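Local coordinates for protein peptidase S15/CocE/NonD (Thaumarchaeota archaeon SCGC AB-539-E09, PDB 4PF1) that acts as a serine aminopeptidase of the alpha/beta hydrolase fold, related to the S15 peptidases, probably releasing residues from the amino-terminal end of peptides, at residues A[131-136]-A[163-168]; A[170-175]-A[279-284]; A[339-344]-A[524-529]; A[509-514]-A[519-524]. All coordinates share one frame; numbering follows the deposited sequence.

Overall arrangement
Contacts 1 and 2 lie in the S15 peptidase part of the chain, their centres 11 Å apart, and touch where Ser134 CB meets Ile172 O at 3.4 Å. Tyr165 of contact 1 is close to, but not in contact with, a probable Ser-His-Asp triad (Ser161, His328, Asp295), and is about 3 Å from a bound glycerol. Contacts 3 and 4 are on the opposite side of the chain's centre, with contacts 1 and 3 about 35 Å apart between centres. Contacts 3 and 4 share Tyr524, and Gln526 OE1 lies 3.2 Å from Trp511 NE1, a probable hydrogen bond. Contact 4 shapes the connection between neighbouring strands 502-510 and 525-534; contact 3 sets hairpin 337-342 against that connection.

Contact 1: residues A[131-136]-A[163-168]; sequences TDHSTD and EGYTTL
His133 and Tyr165 form an offset edge-to-face pair between two helices of the alpha/beta hydrolase fold, 133-147 and 162-169; the second starts directly after Ser161, the probable nucleophile. The edge of the tyrosine is turned to the face of the imidazole, with the planes at 87°. CE2 of Tyr165 comes within 3.9 Å of CD2 of His133, while the Tyr165 OH is hydrogen-bonded to Lys120 O. Thr166 adds an off-centre CH-pi contact, its CG2 4.2 Å from the centroid of the His133 ring. With chi1 at 62° placing OG1 between the backbone N and the carbonyl carbon, the methyl is anti to the carbonyl carbon, and OG1 bonds to Arg66 O. Arg66 is also the polar partner of the His133 ring. A serine in place of His133 would probably leave a gap beside CG2 of Thr166 and the tyrosine edge, and Arg66 without this mate. The looser side is water-mediated: a water bridges the two backbones, donating to Thr166 O at 2.6 Å but only weakly, at 3.4 Å, to His133 O. Asp132 and Thr135 close a capping box at the helix start, where Thr135 N and Ser134 OG reach Asp132 OD1 from opposite faces of the carboxylate.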
loop_
_atom_site.group_PDB
_atom_site.type_symbol
_atom_site.label_atom_id
_atom_site.label_comp_id
_atom_site.label_asym_id
_atom_site.label_seq_id
_atom_site.Cartn_x
_atom_site.Cartn_y
_atom_site.Cartn_z
ATOM N N THR A 131 -20.069 48.148 0.950
ATOM C CA THR A 131 -19.861 47.083 1.941
ATOM C C THR A 131 -18.547 46.348 1.683
ATOM O O THR A 131 -18.017 46.392 0.572
ATOM C CB THR A 131 -21.036 46.074 1.932
ATOM O OG1 THR A 131 -21.099 45.423 0.660
ATOM C CG2 THR A 131 -22.384 46.718 2.286
ATOM N N ASP A 132 -18.026 45.670 2.714
ATOM C CA ASP A 132 -16.827 44.839 2.628
ATOM C C ASP A 132 -16.935 43.700 3.647
ATOM O O ASP A 132 -17.967 43.584 4.318
ATOM C CB ASP A 132 -15.531 45.669 2.804
ATOM C CG ASP A 132 -15.476 46.563 4.028
ATOM O OD1 ASP A 132 -15.742 46.065 5.137
ATOM O OD2 ASP A 132 -15.080 47.737 3.885
ATOM N N HIS A 133 -15.898 42.848 3.753
ATOM C CA HIS A 133 -15.920 41.710 4.679
ATOM C C HIS A 133 -16.063 42.151 6.139
ATOM O O HIS A 133 -16.714 41.450 6.904
ATOM C CB HIS A 133 -14.678 40.831 4.513
ATOM C CG HIS A 133 -14.737 39.928 3.321
ATOM N ND1 HIS A 133 -15.493 38.770 3.330
ATOM C CD2 HIS A 133 -14.115 40.035 2.124
ATOM C CE1 HIS A 133 -15.313 38.215 2.143
ATOM N NE2 HIS A 133 -14.490 38.939 1.385
ATOM N N SER A 134 -15.491 43.319 6.517
ATOM C CA SER A 134 -15.575 43.829 7.891
ATOM C C SER A 134 -16.991 44.323 8.244
ATOM O O SER A 134 -17.437 44.102 9.370
ATOM C CB SER A 134 -14.547 44.932 8.136
ATOM O OG SER A 134 -14.884 46.148 7.493
ATOM N N THR A 135 -17.696 44.982 7.295
ATOM C CA THR A 135 -19.061 45.473 7.543
ATOM C C THR A 135 -20.028 44.299 7.573
ATOM O O THR A 135 -20.937 44.277 8.407
ATOM C CB THR A 135 -19.496 46.548 6.523
ATOM O OG1 THR A 135 -19.828 45.941 5.272
ATOM C CG2 THR A 135 -18.456 47.630 6.332
ATOM N N ASP A 136 -19.824 43.316 6.668
ATOM C CA ASP A 136 -20.630 42.096 6.609
ATOM C C ASP A 136 -20.445 41.276 7.895
ATOM O O ASP A 136 -21.428 40.765 8.437
ATOM C CB ASP A 136 -20.275 41.257 5.363
ATOM C CG ASP A 136 -20.891 41.755 4.055
ATOM O OD1 ASP A 136 -21.726 42.692 4.103
ATOM O OD2 ASP A 136 -20.564 41.188 2.992
ATOM N N GLU A 163 -10.206 31.732 4.490
ATOM C CA GLU A 163 -10.928 31.825 5.764
ATOM C C GLU A 163 -10.068 32.551 6.809
ATOM O O GLU A 163 -10.601 33.108 7.761
ATOM C CB GLU A 163 -11.344 30.433 6.264
ATOM C CG GLU A 163 -12.336 29.739 5.342
ATOM C CD GLU A 163 -12.645 28.289 5.661
ATOM O OE1 GLU A 163 -12.108 27.761 6.660
ATOM O OE2 GLU A 163 -13.431 27.677 4.905
ATOM N N GLY A 164 -8.751 32.549 6.598
ATOM C CA GLY A 164 -7.798 33.279 7.424
ATOM C C GLY A 164 -7.816 34.750 7.070
ATOM O O GLY A 164 -7.705 35.605 7.949
ATOM N N TYR A 165 -7.983 35.049 5.764
ATOM C CA TYR A 165 -8.110 36.410 5.235
ATOM C C TYR A 165 -9.391 37.050 5.783
ATOM O O TYR A 165 -9.355 38.198 6.219
ATOM C CB TYR A 165 -8.107 36.393 3.685
ATOM C CG TYR A 165 -8.581 37.676 3.034
ATOM C CD1 TYR A 165 -7.702 38.727 2.797
ATOM C CD2 TYR A 165 -9.901 37.820 2.610
ATOM C CE1 TYR A 165 -8.132 39.907 2.191
ATOM C CE2 TYR A 165 -10.345 39.004 2.020
ATOM C CZ TYR A 165 -9.453 40.039 1.800
ATOM O OH TYR A 165 -9.867 41.197 1.189
ATOM N N THR A 166 -10.515 36.293 5.790
ATOM C CA THR A 166 -11.793 36.801 6.309
ATOM C C THR A 166 -11.705 37.006 7.825
ATOM O O THR A 166 -12.300 37.949 8.333
ATOM C CB THR A 166 -12.972 35.901 5.922
ATOM O OG1 THR A 166 -12.789 34.605 6.480
ATOM C CG2 THR A 166 -13.177 35.812 4.414
ATOM N N THR A 167 -10.914 36.153 8.532
ATOM C CA THR A 167 -10.670 36.255 9.980
ATOM C C THR A 167 -9.964 37.595 10.286
ATOM O O THR A 167 -10.334 38.280 11.242
ATOM C CB THR A 167 -9.852 35.032 10.465
ATOM O OG1 THR A 167 -10.656 33.855 10.360
ATOM C CG2 THR A 167 -9.347 35.180 11.897
ATOM N N LEU A 168 -8.966 37.972 9.457
ATOM C CA LEU A 168 -8.242 39.238 9.604
ATOM C C LEU A 168 -9.172 40.435 9.391
ATOM O O LEU A 168 -9.034 41.450 10.079
ATOM C CB LEU A 168 -7.065 39.319 8.618
ATOM C CG LEU A 168 -5.911 38.337 8.822
ATOM C CD1 LEU A 168 -4.982 38.356 7.629
ATOM C CD2 LEU A 168 -5.137 38.639 10.109
HETATM O O HOH W 1 -14.684 38.783 7.620
#

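Contact 2: residues A[170-175]-A[279-284]; sequences CTINPH and AQHPLT
Ile172 lies over one face of the His281 ring, and the two side chains cross at about a right angle. The evidence is a CH-pi contact: CD1 of Ile172 sits 4.1 Å from the centroid of the His281 imidazole, 26° off the ring normal. The approach is centred toward the root of the ring, since CD1 of Ile172 is closest to CG of His281, at 3.7 Å. The other branch reaches the far end, with CG2 of Ile172 4.1 Å from CE1 of His281. Two methyls of one isoleucine therefore span the imidazole. The chi1 of -56° turns the two branches, CG2 anti to the backbone N and CG1 anti to the carbonyl carbon, so that both reach the ring. A second, more peripheral touch follows where Pro174 and the exposed Thr284 approach at a slant: CG of Pro174 is 3.9 Å from OG1 of Thr284. Van der Waals and CH-pi packing carries this meeting of two loops of the alpha/beta hydrolase fold, one leading into strand 178-184 and the other into strand 287-292, which are neighbours in the central sheet. Around them, Ile172 also packs on Ser134 of helix 133-147 and on Met277 and Leu278 of helix 274-279, while Leu122 touches both Ile172 and His281.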
loop_
_atom_site.group_PDB
_atom_site.type_symbol
_atom_site.label_atom_id
_atom_site.label_comp_id
_atom_site.label_asym_id
_atom_site.label_seq_id
_atom_site.Cartn_x
_atom_site.Cartn_y
_atom_site.Cartn_z
ATOM N N CYS A 170 -12.232 40.624 10.226
ATOM C CA CYS A 170 -13.100 40.744 11.412
ATOM C C CYS A 170 -12.536 41.785 12.395
ATOM O O CYS A 170 -13.294 42.360 13.180
ATOM C CB CYS A 170 -13.277 39.389 12.098
ATOM S SG CYS A 170 -14.055 38.118 11.066
ATOM N N THR A 171 -11.206 42.004 12.361
ATOM C CA THR A 171 -10.487 42.900 13.275
ATOM C C THR A 171 -10.543 44.383 12.836
ATOM O O THR A 171 -10.100 45.248 13.593
ATOM C CB THR A 171 -9.028 42.434 13.456
ATOM O OG1 THR A 171 -8.275 42.721 12.277
ATOM C CG2 THR A 171 -8.920 40.964 13.803
ATOM N N ILE A 172 -11.074 44.673 11.626
ATOM C CA ILE A 172 -11.227 46.053 11.135
ATOM C C ILE A 172 -12.592 46.561 11.596
ATOM O O ILE A 172 -13.606 45.929 11.282
ATOM C CB ILE A 172 -11.043 46.148 9.589
ATOM C CG1 ILE A 172 -9.669 45.573 9.129
ATOM C CG2 ILE A 172 -11.271 47.585 9.076
ATOM C CD1 ILE A 172 -8.388 46.232 9.764
ATOM N N ASN A 173 -12.614 47.699 12.356
ATOM C CA ASN A 173 -13.827 48.263 12.997
ATOM C C ASN A 173 -14.611 47.097 13.647
ATOM O O ASN A 173 -15.685 46.721 13.162
ATOM C CB ASN A 173 -14.686 49.052 11.991
ATOM C CG ASN A 173 -13.931 50.119 11.238
ATOM O OD1 ASN A 173 -13.796 50.067 10.010
ATOM N ND2 ASN A 173 -13.427 51.117 11.957
ATOM N N PRO A 174 -13.992 46.393 14.631
ATOM C CA PRO A 174 -14.609 45.159 15.133
ATOM C C PRO A 174 -15.855 45.369 15.969
ATOM O O PRO A 174 -15.984 46.372 16.669
ATOM C CB PRO A 174 -13.495 44.519 15.965
ATOM C CG PRO A 174 -12.656 45.646 16.403
ATOM C CD PRO A 174 -12.684 46.639 15.276
ATOM N N HIS A 175 -16.766 44.393 15.897
ATOM C CA HIS A 175 -17.968 44.356 16.713
ATOM C C HIS A 175 -17.537 44.135 18.164
ATOM O O HIS A 175 -16.636 43.324 18.400
ATOM C CB HIS A 175 -18.910 43.234 16.232
ATOM C CG HIS A 175 -20.272 43.285 16.851
ATOM N ND1 HIS A 175 -20.490 42.858 18.146
ATOM C CD2 HIS A 175 -21.440 43.725 16.333
ATOM C CE1 HIS A 175 -21.776 43.050 18.376
ATOM N NE2 HIS A 175 -22.389 43.575 17.316
ATOM N N ALA A 279 -1.488 47.382 9.559
ATOM C CA ALA A 279 -0.527 48.262 10.230
ATOM C C ALA A 279 -1.070 49.687 10.347
ATOM O O ALA A 279 -0.738 50.386 11.301
ATOM C CB ALA A 279 0.793 48.267 9.476
ATOM N N GLN A 280 -1.934 50.099 9.392
ATOM C CA GLN A 280 -2.554 51.431 9.351
ATOM C C GLN A 280 -3.870 51.492 10.166
ATOM O O GLN A 280 -4.511 52.546 10.213
ATOM C CB GLN A 280 -2.826 51.850 7.891
ATOM C CG GLN A 280 -1.565 52.123 7.073
ATOM C CD GLN A 280 -1.864 52.255 5.600
ATOM O OE1 GLN A 280 -2.468 51.373 4.975
ATOM N NE2 GLN A 280 -1.407 53.344 5.000
ATOM N N HIS A 281 -4.269 50.374 10.794
ATOM C CA HIS A 281 -5.497 50.302 11.589
ATOM C C HIS A 281 -5.197 49.959 13.058
ATOM O O HIS A 281 -4.184 49.315 13.329
ATOM C CB HIS A 281 -6.465 49.272 10.990
ATOM C CG HIS A 281 -7.170 49.764 9.769
ATOM N ND1 HIS A 281 -8.376 50.440 9.855
ATOM C CD2 HIS A 281 -6.802 49.688 8.468
ATOM C CE1 HIS A 281 -8.710 50.735 8.610
ATOM N NE2 HIS A 281 -7.790 50.305 7.741
ATOM N N PRO A 282 -6.063 50.363 14.026
ATOM C CA PRO A 282 -5.786 50.024 15.433
ATOM C C PRO A 282 -5.829 48.518 15.692
ATOM O O PRO A 282 -6.654 47.801 15.117
ATOM C CB PRO A 282 -6.898 50.750 16.204
ATOM C CG PRO A 282 -7.446 51.761 15.252
ATOM C CD PRO A 282 -7.304 51.153 13.903
ATOM N N LEU A 283 -4.904 48.043 16.533
ATOM C CA LEU A 283 -4.802 46.650 16.944
ATOM C C LEU A 283 -5.418 46.526 18.337
ATOM O O LEU A 283 -4.816 46.967 19.320
ATOM C CB LEU A 283 -3.323 46.222 16.921
ATOM C CG LEU A 283 -2.982 44.825 17.425
ATOM C CD1 LEU A 283 -3.103 43.791 16.314
ATOM C CD2 LEU A 283 -1.596 44.808 18.004
ATOM N N THR A 284 -6.661 46.016 18.408
ATOM C CA THR A 284 -7.411 45.914 19.668
ATOM C C THR A 284 -7.817 44.471 19.997
ATOM O O THR A 284 -7.989 44.140 21.171
ATOM C CB THR A 284 -8.672 46.800 19.611
ATOM O OG1 THR A 284 -9.463 46.424 18.482
ATOM C CG2 THR A 284 -8.345 48.297 19.555
#

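Contact 3: residues A[339-344]-A[524-529]; sequences GPLQFE and YQQMLS
The small antiparallel hairpin 337-342 presents Pro340 and Leu341 to Tyr524 and Gln526, at the start of strand 525-534, an outermost strand of a four-stranded antiparallel sheet in the C-terminal non-catalytic domain. Pro340 crosses Tyr524 at about a right angle and touches the phenol end: its CG is 3.6 Å from CZ of Tyr524. The tyrosine hydroxyl itself is hydrogen-bonded to Val458 O. Leu341 CD2 meets the same ring at its edge, near the plane, 4.1 Å from CE2 of Tyr524. Both leucine methyls pack on the Gln526 amide, CD2 lying 3.4 Å from OE1 of Gln526 and CD1 3.7 Å from its NE2. Gln526 leaves its strand with CG anti to the backbone N (chi1 -176°) and then bends at chi2, which brings the amide to the leucine. Its OE1 accepts from Trp511 NE1. An alanine in place of Gln526 would probably leave that indole N-H without its acceptor and open a gap beside the Leu341 methyls. Closer to the backbone, Gln526 CB lies 3.4 Å above the Tyr524 ring plane, toward the rim. The other half of the amide is only weakly tied, NE2 of Gln526 donating to Met527 O at 3.4 Å.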
loop_
_atom_site.group_PDB
_atom_site.type_symbol
_atom_site.label_atom_id
_atom_site.label_comp_id
_atom_site.label_asym_id
_atom_site.label_seq_id
_atom_site.Cartn_x
_atom_site.Cartn_y
_atom_site.Cartn_z
ATOM N N GLY A 339 5.503 13.956 4.351
ATOM C CA GLY A 339 6.320 13.208 3.405
ATOM C C GLY A 339 7.194 12.218 4.157
ATOM O O GLY A 339 6.687 11.474 5.004
ATOM N N PRO A 340 8.537 12.266 3.980
ATOM C CA PRO A 340 9.401 11.342 4.731
ATOM C C PRO A 340 9.748 11.845 6.139
ATOM O O PRO A 340 10.281 11.073 6.941
ATOM C CB PRO A 340 10.663 11.238 3.859
ATOM C CG PRO A 340 10.466 12.205 2.709
ATOM C CD PRO A 340 9.324 13.096 3.052
ATOM N N LEU A 341 9.460 13.134 6.439
ATOM C CA LEU A 341 9.777 13.741 7.736
ATOM C C LEU A 341 8.789 13.319 8.805
ATOM O O LEU A 341 7.585 13.406 8.589
ATOM C CB LEU A 341 9.820 15.280 7.649
ATOM C CG LEU A 341 10.683 15.912 6.548
ATOM C CD1 LEU A 341 10.674 17.414 6.669
ATOM C CD2 LEU A 341 12.120 15.408 6.600
ATOM N N GLN A 342 9.301 12.886 9.969
ATOM C CA GLN A 342 8.478 12.456 11.101
ATOM C C GLN A 342 8.691 13.380 12.294
ATOM O O GLN A 342 9.828 13.620 12.704
ATOM C CB GLN A 342 8.775 10.999 11.470
ATOM C CG GLN A 342 8.295 10.010 10.411
ATOM C CD GLN A 342 8.753 8.606 10.690
ATOM O OE1 GLN A 342 9.948 8.299 10.671
ATOM N NE2 GLN A 342 7.805 7.711 10.911
ATOM N N PHE A 343 7.589 13.934 12.821
ATOM C CA PHE A 343 7.625 14.879 13.936
ATOM C C PHE A 343 7.242 14.180 15.248
ATOM O O PHE A 343 6.728 13.058 15.220
ATOM C CB PHE A 343 6.711 16.094 13.642
ATOM C CG PHE A 343 6.901 16.685 12.256
ATOM C CD1 PHE A 343 8.166 17.071 11.810
ATOM C CD2 PHE A 343 5.823 16.840 11.392
ATOM C CE1 PHE A 343 8.345 17.587 10.523
ATOM C CE2 PHE A 343 6.004 17.357 10.104
ATOM C CZ PHE A 343 7.262 17.737 9.682
ATOM N N GLU A 344 7.553 14.809 16.393
ATOM C CA GLU A 344 7.295 14.203 17.698
ATOM C C GLU A 344 5.817 14.335 18.090
ATOM O O GLU A 344 5.424 15.293 18.762
ATOM C CB GLU A 344 8.223 14.788 18.776
ATOM C CG GLU A 344 9.610 14.168 18.773
ATOM C CD GLU A 344 9.666 12.736 19.271
ATOM O OE1 GLU A 344 9.646 12.533 20.506
ATOM O OE2 GLU A 344 9.728 11.815 18.425
ATOM N N TYR A 524 19.188 11.732 0.830
ATOM C CA TYR A 524 17.991 12.554 0.649
ATOM C C TYR A 524 18.313 14.059 0.725
ATOM O O TYR A 524 18.855 14.544 1.722
ATOM C CB TYR A 524 16.933 12.122 1.694
ATOM C CG TYR A 524 15.698 12.982 1.881
ATOM C CD1 TYR A 524 15.002 13.490 0.784
ATOM C CD2 TYR A 524 15.120 13.134 3.139
ATOM C CE1 TYR A 524 13.822 14.220 0.949
ATOM C CE2 TYR A 524 13.932 13.841 3.314
ATOM C CZ TYR A 524 13.289 14.390 2.218
ATOM O OH TYR A 524 12.127 15.100 2.406
ATOM N N GLN A 525 18.045 14.764 -0.384
ATOM C CA GLN A 525 18.257 16.202 -0.516
ATOM C C GLN A 525 16.947 16.922 -0.187
ATOM O O GLN A 525 16.239 17.400 -1.080
ATOM C CB GLN A 525 18.765 16.556 -1.925
ATOM C CG GLN A 525 20.231 16.185 -2.151
ATOM C CD GLN A 525 20.745 16.608 -3.508
ATOM O OE1 GLN A 525 20.175 17.465 -4.182
ATOM N NE2 GLN A 525 21.877 16.050 -3.914
ATOM N N GLN A 526 16.608 16.938 1.107
ATOM C CA GLN A 526 15.372 17.511 1.626
ATOM C C GLN A 526 15.341 19.022 1.468
ATOM O O GLN A 526 16.108 19.723 2.134
ATOM C CB GLN A 526 15.211 17.141 3.110
ATOM C CG GLN A 526 13.899 17.623 3.735
ATOM C CD GLN A 526 14.100 18.147 5.132
ATOM O OE1 GLN A 526 14.720 17.499 5.993
ATOM N NE2 GLN A 526 13.573 19.334 5.391
ATOM N N MET A 527 14.409 19.534 0.637
ATOM C CA MET A 527 14.229 20.974 0.493
ATOM C C MET A 527 13.724 21.532 1.826
ATOM O O MET A 527 12.911 20.882 2.493
ATOM C CB MET A 527 13.275 21.308 -0.658
ATOM C CG MET A 527 13.415 22.745 -1.138
ATOM S SD MET A 527 12.827 22.990 -2.826
ATOM C CE MET A 527 11.038 22.929 -2.554
ATOM N N LEU A 528 14.266 22.682 2.252
ATOM C CA LEU A 528 13.952 23.258 3.560
ATOM C C LEU A 528 13.366 24.673 3.444
ATOM O O LEU A 528 12.418 25.004 4.157
ATOM C CB LEU A 528 15.231 23.263 4.422
ATOM C CG LEU A 528 15.087 23.704 5.872
ATOM C CD1 LEU A 528 14.474 22.601 6.728
ATOM C CD2 LEU A 528 16.419 24.118 6.432
ATOM N N SER A 529 13.946 25.504 2.570
ATOM C CA SER A 529 13.491 26.872 2.323
ATOM C C SER A 529 13.872 27.262 0.916
ATOM O O SER A 529 15.049 27.222 0.571
ATOM C CB SER A 529 14.098 27.837 3.338
ATOM O OG SER A 529 13.742 29.180 3.059
#

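Contact 4: residues A[509-514]-A[519-524]; sequences DVWPDE and PKLGGY
The carbonyl oxygen of Tyr524 accepts the shortest hydrogen bond across the contact, from Trp511 N at 2.8 Å. It is nearly straight, 172° at the hydrogen, and the donor lies in the carbonyl plane. Val510 adds a CA-H...O contact to the same oxygen, its CA 3.4 Å from Tyr524 O. The second backbone bond runs the other way, from Gly523 N to Pro512 O at 3.0 Å, but here the donor stands above the carbonyl plane, 40° out of it. Together they tie the ends of the loop joining strands 502-510 and 525-534. Leu521 to Tyr524 form a type II beta turn, with Gly523 at positive phi (85°). At Gly522 a CB would fall only 2.5 Å from Asp513 O, so a side chain would probably not fit. The Trp511 indole lies alongside Tyr524 and Leu521, and both reach the same face of it. CD2 of Tyr524 is 3.5 Å above the indole plane, near the rim, and the two rings are oblique. CD1 of Leu521 makes a CH-pi contact, 4.1 Å from the centroid of the six-membered ring of Trp511. His570 meets the indole as well. Asp513 forms a salt bridge to Arg237 of the third subunit, and Glu514 bonds to Ser80 of the second. The chemistry implies a division of labour: backbone bonds and aromatic packing shape the loop, while its acidic side chains engage neighbouring subunits.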
loop_
_atom_site.group_PDB
_atom_site.type_symbol
_atom_site.label_atom_id
_atom_site.label_comp_id
_atom_site.label_asym_id
_atom_site.label_seq_id
_atom_site.Cartn_x
_atom_site.Cartn_y
_atom_site.Cartn_z
ATOM N N ASP A 509 18.672 20.461 3.224
ATOM C CA ASP A 509 19.347 19.665 4.227
ATOM C C ASP A 509 19.633 18.311 3.590
ATOM O O ASP A 509 18.698 17.559 3.311
ATOM C CB ASP A 509 18.496 19.524 5.511
ATOM C CG ASP A 509 19.142 18.679 6.612
ATOM O OD1 ASP A 509 19.811 17.679 6.280
ATOM O OD2 ASP A 509 18.934 18.991 7.796
ATOM N N VAL A 510 20.908 18.027 3.301
ATOM C CA VAL A 510 21.315 16.746 2.720
ATOM C C VAL A 510 21.490 15.743 3.855
ATOM O O VAL A 510 22.373 15.911 4.695
ATOM C CB VAL A 510 22.599 16.844 1.846
ATOM C CG1 VAL A 510 22.874 15.528 1.123
ATOM C CG2 VAL A 510 22.505 17.989 0.852
ATOM N N TRP A 511 20.642 14.712 3.885
ATOM C CA TRP A 511 20.691 13.671 4.905
ATOM C C TRP A 511 21.986 12.843 4.739
ATOM O O TRP A 511 22.551 12.834 3.640
ATOM C CB TRP A 511 19.429 12.793 4.823
ATOM C CG TRP A 511 18.198 13.458 5.389
ATOM C CD1 TRP A 511 17.688 14.677 5.043
ATOM C CD2 TRP A 511 17.328 12.931 6.401
ATOM N NE1 TRP A 511 16.556 14.942 5.774
ATOM C CE2 TRP A 511 16.312 13.889 6.618
ATOM C CE3 TRP A 511 17.303 11.736 7.145
ATOM C CZ2 TRP A 511 15.278 13.690 7.546
ATOM C CZ3 TRP A 511 16.279 11.540 8.063
ATOM C CH2 TRP A 511 15.280 12.506 8.253
ATOM N N PRO A 512 22.517 12.195 5.813
ATOM C CA PRO A 512 23.773 11.432 5.658
ATOM C C PRO A 512 23.677 10.314 4.617
ATOM O O PRO A 512 22.570 9.912 4.241
ATOM C CB PRO A 512 24.018 10.857 7.061
ATOM C CG PRO A 512 23.228 11.725 7.978
ATOM C CD PRO A 512 22.015 12.125 7.200
ATOM N N ASP A 513 24.854 9.826 4.141
ATOM C CA ASP A 513 24.983 8.752 3.142
ATOM C C ASP A 513 24.147 7.533 3.536
ATOM O O ASP A 513 23.461 6.955 2.691
ATOM C CB ASP A 513 26.461 8.353 2.966
ATOM C CG ASP A 513 27.355 9.444 2.397
ATOM O OD1 ASP A 513 26.815 10.483 1.936
ATOM O OD2 ASP A 513 28.588 9.251 2.386
ATOM N N GLU A 514 24.191 7.171 4.832
ATOM C CA GLU A 514 23.403 6.091 5.421
ATOM C C GLU A 514 22.676 6.618 6.658
ATOM O O GLU A 514 23.260 7.374 7.441
ATOM C CB GLU A 514 24.284 4.879 5.760
ATOM C CG GLU A 514 24.700 4.087 4.531
ATOM C CD GLU A 514 25.353 2.748 4.813
ATOM O OE1 GLU A 514 26.422 2.734 5.463
ATOM O OE2 GLU A 514 24.826 1.718 4.334
ATOM N N PRO A 519 16.682 3.793 6.634
ATOM C CA PRO A 519 17.681 3.584 5.560
ATOM C C PRO A 519 17.321 4.177 4.194
ATOM O O PRO A 519 18.202 4.732 3.533
ATOM C CB PRO A 519 17.799 2.063 5.485
ATOM C CG PRO A 519 17.444 1.603 6.840
ATOM C CD PRO A 519 16.377 2.526 7.330
ATOM N N LYS A 520 16.036 4.107 3.792
ATOM C CA LYS A 520 15.547 4.647 2.511
ATOM C C LYS A 520 15.807 6.161 2.351
ATOM O O LYS A 520 15.658 6.685 1.245
ATOM C CB LYS A 520 14.038 4.369 2.352
ATOM C CG LYS A 520 13.723 3.025 1.711
ATOM C CD LYS A 520 13.482 1.931 2.750
ATOM C CE LYS A 520 13.125 0.603 2.121
ATOM N NZ LYS A 520 11.777 0.626 1.486
ATOM N N LEU A 521 16.201 6.854 3.441
ATOM C CA LEU A 521 16.432 8.300 3.409
ATOM C C LEU A 521 17.914 8.695 3.263
ATOM O O LEU A 521 18.250 9.870 3.428
ATOM C CB LEU A 521 15.823 8.967 4.653
ATOM C CG LEU A 521 14.296 9.021 4.684
ATOM C CD1 LEU A 521 13.811 9.895 5.818
ATOM C CD2 LEU A 521 13.733 9.511 3.358
ATOM N N GLY A 522 18.767 7.737 2.902
ATOM C CA GLY A 522 20.188 7.989 2.688
ATOM C C GLY A 522 20.438 8.818 1.443
ATOM O O GLY A 522 19.972 8.461 0.356
ATOM N N GLY A 523 21.126 9.950 1.618
ATOM C CA GLY A 523 21.452 10.874 0.533
ATOM C C GLY A 523 20.371 11.883 0.203
ATOM O O GLY A 523 20.597 12.792 -0.600
ATOM N N TYR A 524 19.188 11.732 0.830
ATOM C CA TYR A 524 17.991 12.554 0.649
ATOM C C TYR A 524 18.313 14.059 0.725
ATOM O O TYR A 524 18.855 14.544 1.722
ATOM C CB TYR A 524 16.933 12.122 1.694
ATOM C CG TYR A 524 15.698 12.982 1.881
ATOM C CD1 TYR A 524 15.002 13.490 0.784
ATOM C CD2 TYR A 524 15.120 13.134 3.139
ATOM C CE1 TYR A 524 13.822 14.220 0.949
ATOM C CE2 TYR A 524 13.932 13.841 3.314
ATOM C CZ TYR A 524 13.289 14.390 2.218
ATOM O OH TYR A 524 12.127 15.100 2.406
#